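Local coordinates for phenolic acid decarboxylase (Sedimentibacter hydroxybenzoicus, PDB 7AE5), which catalyses the reversible, non-oxidative decarboxylation of 4-hydroxybenzoate and 3,4-dihydroxybenzoate with prenylated FMN and manganese as cofactors, at the interface of chains A and B and the interface of chains A and C. Sequence-based numbering; all coordinates share one arbitrary frame. Chains: chain A/B/C, Phenolic acid decarboxylase.

Two different faces of chain A meet two other copies of the same protein: contact 1 joins it to chain B, contact 2 to chain C. The C-alpha centres of the two contacts lie about 33 Å apart, and they have no residue in common. Contact 1 uses the C-terminal stretch of chain A, up to the start of helix 464-475; contact 2 uses helix 364-372 and strand 414-418. Each interface is two-fold symmetric, so two separate kinds of dimer contact together can build the homohexamer. The centres lie about 40 Å and 31 Å from A:Glu278, the predicted proton donor, which suggests roles in assembly.

Contact 1: the interface of chains A and B. Residues chain A 458-461, 464; chain B 39, 43, 309.
A:Pro461, just ahead of the C-terminal helix 464-475 of one UbiD-family subunit, packs against B:Tyr309 and B:Arg39 of the next. The C-terminal arm of chain A, which runs through A:Pro460 and A:Pro461 into helix 464-475, here lies against helix 30-43 of chain B and the loop that carries B:Tyr309. The tight part is small and mostly apolar. CD of A:Pro461 comes within 3.4 Å of the phenol oxygen OH of B:Tyr309, while CG of the same pyrrolidine ring touches the ring carbon CE1 at 3.9 Å. The two side chains approach from opposite directions, so the proline ring meets the hydroxyl end of the tyrosine. CD also reaches CB of B:Arg39 at 3.8 Å, the two side chains meeting at about a right angle. Three residues on, at the start of helix 464-475, the methyl CG2 of A:Thr464 sits 3.5 Å from CG of B:Arg39, its side chain crossing the arginine obliquely. With chi1 of -62° the methyl of A:Thr464 stands anti to the backbone N, and OG1 is turned back to donate a 2.7 Å hydrogen bond to the carbonyl O of A:Pro461. That bond ties the first turn of the helix to the proline arm, and the methyl is left for the partner. B:Arg39 thus offers its aliphatic stem to chain A. Its chain bends at chi2 and chi3, and the guanidinium grips B:Asn43 side-on: NE and NH2 both donate to the amide oxygen OD1, each at 2.8 Å but tilted from the guanidinium plane. The bond from NH2 runs nearly along the C=O direction, whereas NE comes from above the carbonyl plane. Packing is looser on the side of A:Pro460 and the residues before it. CB of A:Pro460 stays 4.0 Å from CG of B:Arg39, and A:Leu458 and A:Asp459 bury almost no surface here, their backbone oxygens being the atoms nearest the B:Tyr309 hydroxyl.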
loop_
_atom_site.group_PDB
_atom_site.type_symbol
_atom_site.label_atom_id
_atom_site.label_comp_id
_atom_site.label_asym_id
_atom_site.label_seq_id
_atom_site.Cartn_x
_atom_site.Cartn_y
_atom_site.Cartn_z
ATOM N N LEU A 458 23.749 -21.691 14.009
ATOM C CA LEU A 458 24.701 -22.233 14.975
ATOM C C LEU A 458 23.936 -23.122 15.950
ATOM O O LEU A 458 23.534 -22.711 17.041
ATOM C CB LEU A 458 25.439 -21.106 15.687
ATOM C CG LEU A 458 26.371 -20.278 14.799
ATOM C CD1 LEU A 458 26.816 -19.004 15.497
ATOM C CD2 LEU A 458 27.572 -21.106 14.386
ATOM N N ASP A 459 23.728 -24.368 15.533
ATOM C CA ASP A 459 22.976 -25.309 16.349
ATOM C C ASP A 459 23.702 -25.550 17.672
ATOM O O ASP A 459 24.939 -25.574 17.706
ATOM C CB ASP A 459 22.779 -26.628 15.600
ATOM C CG ASP A 459 21.882 -26.478 14.384
ATOM O OD1 ASP A 459 20.997 -25.596 14.399
ATOM O OD2 ASP A 459 22.060 -27.243 13.411
ATOM N N PRO A 460 22.974 -25.724 18.772
ATOM C CA PRO A 460 23.619 -25.856 20.086
ATOM C C PRO A 460 24.475 -27.106 20.156
ATOM O O PRO A 460 24.126 -28.145 19.574
ATOM C CB PRO A 460 22.431 -25.937 21.058
ATOM C CG PRO A 460 21.275 -26.376 20.216
ATOM C CD PRO A 460 21.505 -25.771 18.866
ATOM N N PRO A 461 25.606 -27.043 20.858
ATOM C CA PRO A 461 26.509 -28.198 20.920
ATOM C C PRO A 461 25.864 -29.396 21.601
ATOM O O PRO A 461 24.869 -29.282 22.320
ATOM C CB PRO A 461 27.700 -27.676 21.732
ATOM C CG PRO A 461 27.638 -26.187 21.592
ATOM C CD PRO A 461 26.177 -25.858 21.517
ATOM N N THR A 464 23.944 -29.849 25.514
ATOM C CA THR A 464 23.586 -28.566 26.111
ATOM C C THR A 464 22.483 -28.729 27.150
ATOM O O THR A 464 22.516 -28.082 28.204
ATOM C CB THR A 464 23.159 -27.576 25.027
ATOM O OG1 THR A 464 24.251 -27.345 24.128
ATOM C CG2 THR A 464 22.730 -26.259 25.651
ATOM N N ARG B 39 26.972 -22.497 25.877
ATOM C CA ARG B 39 25.587 -22.409 25.428
ATOM C C ARG B 39 24.621 -22.600 26.591
ATOM O O ARG B 39 23.589 -21.922 26.669
ATOM C CB ARG B 39 25.331 -23.443 24.330
ATOM C CG ARG B 39 23.895 -23.513 23.837
ATOM C CD ARG B 39 23.542 -22.347 22.935
ATOM N NE ARG B 39 22.925 -21.258 23.681
ATOM C CZ ARG B 39 22.582 -20.092 23.152
ATOM N NH1 ARG B 39 22.767 -19.834 21.869
ATOM N NH2 ARG B 39 22.037 -19.162 23.933
ATOM N N ASN B 43 21.931 -20.063 28.221
ATOM C CA ASN B 43 20.536 -20.485 28.221
ATOM C C ASN B 43 19.853 -20.311 29.572
ATOM O O ASN B 43 18.630 -20.468 29.646
ATOM C CB ASN B 43 20.431 -21.946 27.780
ATOM C CG ASN B 43 20.593 -22.113 26.283
ATOM O OD1 ASN B 43 20.839 -21.145 25.562
ATOM N ND2 ASN B 43 20.460 -23.344 25.807
ATOM N N TYR B 309 31.917 -18.315 23.760
ATOM C CA TYR B 309 31.021 -19.085 22.908
ATOM C C TYR B 309 29.996 -18.154 22.276
ATOM O O TYR B 309 29.454 -17.268 22.944
ATOM C CB TYR B 309 30.299 -20.183 23.693
ATOM C CG TYR B 309 29.200 -20.842 22.888
ATOM C CD1 TYR B 309 29.493 -21.832 21.959
ATOM C CD2 TYR B 309 27.872 -20.455 23.037
ATOM C CE1 TYR B 309 28.495 -22.429 21.211
ATOM C CE2 TYR B 309 26.869 -21.044 22.290
ATOM C CZ TYR B 309 27.186 -22.031 21.379
ATOM O OH TYR B 309 26.191 -22.623 20.636
#

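Contact 2: the interface of chains A and C. Residues chain A 366, 370, 415, 417; chain C 417-418, 420.
C:Ile417 hides more surface than any other residue of this patch, with its branches spread over three residues of chain A. This UbiD-family interface sets strand 414-418 of each chain near its counterpart, beside helix 364-372 of chain A. The methyl branch CG2 of C:Ile417, trans to its own main-chain nitrogen (chi1 -53° for CG1), meets CB of A:Ser415 at 3.7 Å. The longer branch, CG1 and CD1, diverges from it: CD1 reaches CZ of A:Phe370 at 3.9 Å, and CG1 faces CG1 of A:Ile417 more loosely at 4.2 Å. C:Cys420 adds its sulfur SG, 3.8 Å from CZ of A:Phe370 and 4.0 Å from CB of A:Lys366, so the far end of the phenyl ring is touched by both residues of chain C. A:Ser415 combines apolar and polar contacts. Its OG accepts a 2.6 Å hydrogen bond from NZ of A:Lys366. OG also lies 3.0 Å from the oxygen of water 1, which bonds in turn to the backbone N of C:Glu418, whose N-H points almost straight at the water (176°). A methionine in place of A:Lys366 would probably leave the A:Ser415 hydroxyl without this donor and freer to turn away from the bridging water. Packing and water together join chains A and C, and the two-fold twin of the patch repeats the join in the homohexamer.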
loop_
_atom_site.group_PDB
_atom_site.type_symbol
_atom_site.label_atom_id
_atom_site.label_comp_id
_atom_site.label_asym_id
_atom_site.label_seq_id
_atom_site.Cartn_x
_atom_site.Cartn_y
_atom_site.Cartn_z
ATOM N N LYS A 366 1.959 -17.467 8.244
ATOM C CA LYS A 366 0.811 -16.575 8.123
ATOM C C LYS A 366 -0.497 -17.313 8.379
ATOM O O LYS A 366 -1.437 -16.730 8.933
ATOM C CB LYS A 366 0.797 -15.917 6.743
ATOM C CG LYS A 366 2.098 -15.212 6.387
ATOM C CD LYS A 366 1.988 -13.709 6.576
ATOM C CE LYS A 366 3.256 -13.006 6.120
ATOM N NZ LYS A 366 2.990 -11.604 5.689
ATOM N N PHE A 370 -3.403 -16.364 10.879
ATOM C CA PHE A 370 -4.806 -16.332 10.474
ATOM C C PHE A 370 -5.670 -17.114 11.454
ATOM O O PHE A 370 -6.798 -16.710 11.759
ATOM C CB PHE A 370 -4.975 -16.901 9.063
ATOM C CG PHE A 370 -4.395 -16.039 7.978
ATOM C CD1 PHE A 370 -4.229 -14.676 8.164
ATOM C CD2 PHE A 370 -4.022 -16.594 6.764
ATOM C CE1 PHE A 370 -3.696 -13.886 7.161
ATOM C CE2 PHE A 370 -3.491 -15.810 5.756
ATOM C CZ PHE A 370 -3.330 -14.454 5.953
ATOM N N SER A 415 2.251 -7.845 7.185
ATOM C CA SER A 415 0.955 -7.634 6.550
ATOM C C SER A 415 0.079 -6.747 7.425
ATOM O O SER A 415 -0.102 -7.019 8.617
ATOM C CB SER A 415 0.253 -8.965 6.272
ATOM O OG SER A 415 1.113 -9.853 5.579
ATOM N N ILE A 417 -3.699 -5.260 7.795
ATOM C CA ILE A 417 -5.068 -5.575 7.384
ATOM C C ILE A 417 -6.022 -4.632 8.108
ATOM O O ILE A 417 -6.169 -4.710 9.336
ATOM C CB ILE A 417 -5.427 -7.041 7.664
ATOM C CG1 ILE A 417 -4.378 -7.970 7.054
ATOM C CG2 ILE A 417 -6.801 -7.366 7.099
ATOM C CD1 ILE A 417 -4.147 -9.230 7.849
ATOM N N ILE C 417 -2.558 -9.895 1.128
ATOM C CA ILE C 417 -1.556 -10.401 2.061
ATOM C C ILE C 417 -0.546 -11.241 1.290
ATOM O O ILE C 417 -0.898 -12.285 0.726
ATOM C CB ILE C 417 -2.204 -11.220 3.189
ATOM C CG1 ILE C 417 -3.306 -10.400 3.863
ATOM C CG2 ILE C 417 -1.164 -11.648 4.207
ATOM C CD1 ILE C 417 -4.540 -11.203 4.209
ATOM N N GLU C 418 0.710 -10.797 1.287
ATOM C CA GLU C 418 1.778 -11.443 0.538
ATOM C C GLU C 418 2.306 -12.675 1.266
ATOM O O GLU C 418 2.068 -12.879 2.459
ATOM C CB GLU C 418 2.941 -10.477 0.309
ATOM C CG GLU C 418 2.691 -9.375 -0.699
ATOM C CD GLU C 418 3.853 -8.396 -0.773
ATOM O OE1 GLU C 418 3.614 -7.171 -0.689
ATOM O OE2 GLU C 418 5.009 -8.856 -0.910
ATOM N N CYS C 420 1.910 -15.920 1.455
ATOM C CA CYS C 420 1.038 -16.885 2.101
ATOM C C CYS C 420 1.156 -18.237 1.410
ATOM O O CYS C 420 1.768 -18.352 0.344
ATOM C CB CYS C 420 -0.405 -16.378 2.071
ATOM S SG CYS C 420 -0.733 -15.006 3.200
HETATM O O HOH W 1 1.243 -8.353 2.946
#